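Local coordinates for kinesin-like protein (Caenorhabditis elegans, PDB 5X3E) that probably hydrolyses ATP to drive movement along microtubules, as a kinesin-6 motor, at residues Ser114-Tyr119 with Leu329-Leu334. Residues are numbered along the deposited sequence; the frame is centred on the assembly and turned at random.
Sequences SLLFTY and LCLVDL
With OG1 of Thr-118 flanked by its own N and C (chi1 55°) and CG of Asp-333 anti to its own N (chi1 -171°), Thr-118 OG1 reaches Asp-333 OD1 in a weak 2.9 Å hydrogen bond. On the other face of the sheet, Phe-117 and Val-332 run alongside each other, with Phe-117 CD1 3.5 Å from Val-332 CB. Leu-115 CD1 sits over one face of the Phe-117 ring, toward its rim, and meets Val-332 CG2 at 3.7 Å. Leu-334 forks between two rings: CD2 lies 3.7 Å from Phe-117 CD1, while CD1 meets the edge of Tyr-119 in plane, 3.5 Å from its CD1. An alanine at Leu-334 would probably open a gap beside the Phe-117 and Tyr-119 rings, taking away the methyl at the edge of Tyr-119. Backbone hydrogen bonds of a parallel pair alternate between the strands, from Cys-330 N to Ser-114 O (2.9 Å) through to Leu-334 N to Thr-118 O (3.2 Å). Thr-118 and Asp-333 also touch Lys-126 of helix 126-130. Two neighbouring parallel strands, one leading into a probable P-loop and the other into the probable switch II (DxxG) motif that begins at Asp-333, are characteristic of the central sheet of the kinesin motor domain, a P-loop NTPase fold.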
loop_
_atom_site.group_PDB
_atom_site.type_symbol
_atom_site.label_atom_id
_atom_site.label_comp_id
_atom_site.label_asym_id
_atom_site.label_seq_id
_atom_site.Cartn_x
_atom_site.Cartn_y
_atom_site.Cartn_z
ATOM N N SER A 114 -7.473 -4.419 1.193
ATOM C CA SER A 114 -7.069 -3.378 2.124
ATOM C C SER A 114 -6.179 -2.379 1.401
ATOM O O SER A 114 -5.434 -2.740 0.488
ATOM C CB SER A 114 -6.316 -3.973 3.327
ATOM O OG SER A 114 -6.997 -5.105 3.842
ATOM N N LEU A 115 -6.251 -1.121 1.837
ATOM C CA LEU A 115 -5.481 -0.036 1.241
ATOM C C LEU A 115 -4.930 0.856 2.343
ATOM O O LEU A 115 -5.668 1.255 3.249
ATOM C CB LEU A 115 -6.348 0.782 0.274
ATOM C CG LEU A 115 -5.762 2.061 -0.325
ATOM C CD1 LEU A 115 -4.469 1.778 -1.064
ATOM C CD2 LEU A 115 -6.775 2.690 -1.264
ATOM N N LEU A 116 -3.638 1.172 2.267
ATOM C CA LEU A 116 -2.981 1.991 3.280
ATOM C C LEU A 116 -2.138 3.064 2.607
ATOM O O LEU A 116 -1.273 2.749 1.782
ATOM C CB LEU A 116 -2.120 1.130 4.205
ATOM C CG LEU A 116 -1.628 1.708 5.539
ATOM C CD1 LEU A 116 -1.300 0.544 6.410
ATOM C CD2 LEU A 116 -0.401 2.601 5.399
ATOM N N PHE A 117 -2.396 4.325 2.954
ATOM C CA PHE A 117 -1.624 5.468 2.487
ATOM C C PHE A 117 -0.757 6.018 3.613
ATOM O O PHE A 117 -1.157 6.016 4.781
ATOM C CB PHE A 117 -2.522 6.611 2.007
ATOM C CG PHE A 117 -3.400 6.273 0.846
ATOM C CD1 PHE A 117 -2.905 6.306 -0.449
ATOM C CD2 PHE A 117 -4.737 5.984 1.044
ATOM C CE1 PHE A 117 -3.722 6.019 -1.528
ATOM C CE2 PHE A 117 -5.557 5.700 -0.023
ATOM C CZ PHE A 117 -5.051 5.718 -1.315
ATOM N N THR A 118 0.422 6.515 3.252
ATOM C CA THR A 118 1.174 7.433 4.102
ATOM C C THR A 118 1.203 8.792 3.412
ATOM O O THR A 118 1.587 8.891 2.243
ATOM C CB THR A 118 2.600 6.934 4.384
ATOM O OG1 THR A 118 3.290 6.671 3.157
ATOM C CG2 THR A 118 2.570 5.671 5.227
ATOM N N TYR A 119 0.766 9.823 4.129
ATOM C CA TYR A 119 0.606 11.168 3.596
ATOM C C TYR A 119 1.425 12.156 4.420
ATOM O O TYR A 119 1.662 11.936 5.611
ATOM C CB TYR A 119 -0.874 11.571 3.604
ATOM C CG TYR A 119 -1.169 12.923 3.004
ATOM C CD1 TYR A 119 -1.495 13.049 1.663
ATOM C CD2 TYR A 119 -1.135 14.073 3.782
ATOM C CE1 TYR A 119 -1.764 14.283 1.106
ATOM C CE2 TYR A 119 -1.401 15.311 3.234
ATOM C CZ TYR A 119 -1.717 15.409 1.895
ATOM O OH TYR A 119 -1.991 16.636 1.338
ATOM N N LEU A 329 -3.473 -6.545 -0.319
ATOM C CA LEU A 329 -3.089 -5.518 0.637
ATOM C C LEU A 329 -2.191 -4.546 -0.109
ATOM O O LEU A 329 -1.115 -4.925 -0.582
ATOM C CB LEU A 329 -2.382 -6.113 1.857
ATOM C CG LEU A 329 -2.408 -5.287 3.148
ATOM C CD1 LEU A 329 -1.989 -6.130 4.337
ATOM C CD2 LEU A 329 -1.518 -4.072 3.046
ATOM N N CYS A 330 -2.637 -3.302 -0.215
ATOM C CA CYS A 330 -1.993 -2.303 -1.049
ATOM C C CYS A 330 -1.453 -1.183 -0.168
ATOM O O CYS A 330 -2.212 -0.544 0.567
ATOM C CB CYS A 330 -2.977 -1.766 -2.086
ATOM S SG CYS A 330 -2.273 -0.483 -3.105
ATOM N N LEU A 331 -0.145 -0.948 -0.253
ATOM C CA LEU A 331 0.556 0.045 0.553
ATOM C C LEU A 331 1.065 1.141 -0.374
ATOM O O LEU A 331 1.851 0.867 -1.287
ATOM C CB LEU A 331 1.716 -0.601 1.315
ATOM C CG LEU A 331 1.335 -1.728 2.277
ATOM C CD1 LEU A 331 2.575 -2.477 2.714
ATOM C CD2 LEU A 331 0.590 -1.173 3.484
ATOM N N VAL A 332 0.625 2.374 -0.137
ATOM C CA VAL A 332 0.878 3.490 -1.042
ATOM C C VAL A 332 1.640 4.563 -0.284
ATOM O O VAL A 332 1.174 5.049 0.756
ATOM C CB VAL A 332 -0.426 4.062 -1.616
ATOM C CG1 VAL A 332 -0.130 5.220 -2.564
ATOM C CG2 VAL A 332 -1.211 2.965 -2.313
ATOM N N ASP A 333 2.802 4.939 -0.810
ATOM C CA ASP A 333 3.628 5.997 -0.238
ATOM C C ASP A 333 3.447 7.223 -1.127
ATOM O O ASP A 333 4.098 7.356 -2.167
ATOM C CB ASP A 333 5.087 5.561 -0.147
ATOM C CG ASP A 333 5.942 6.542 0.629
ATOM O OD1 ASP A 333 5.366 7.442 1.267
ATOM O OD2 ASP A 333 7.186 6.417 0.598
ATOM N N LEU A 334 2.545 8.111 -0.714
ATOM C CA LEU A 334 2.137 9.239 -1.532
ATOM C C LEU A 334 3.284 10.220 -1.737
ATOM O O LEU A 334 4.262 10.253 -0.984
ATOM C CB LEU A 334 0.957 9.970 -0.894
ATOM C CG LEU A 334 -0.340 9.167 -0.812
ATOM C CD1 LEU A 334 -1.388 9.932 -0.031
ATOM C CD2 LEU A 334 -0.852 8.813 -2.205
#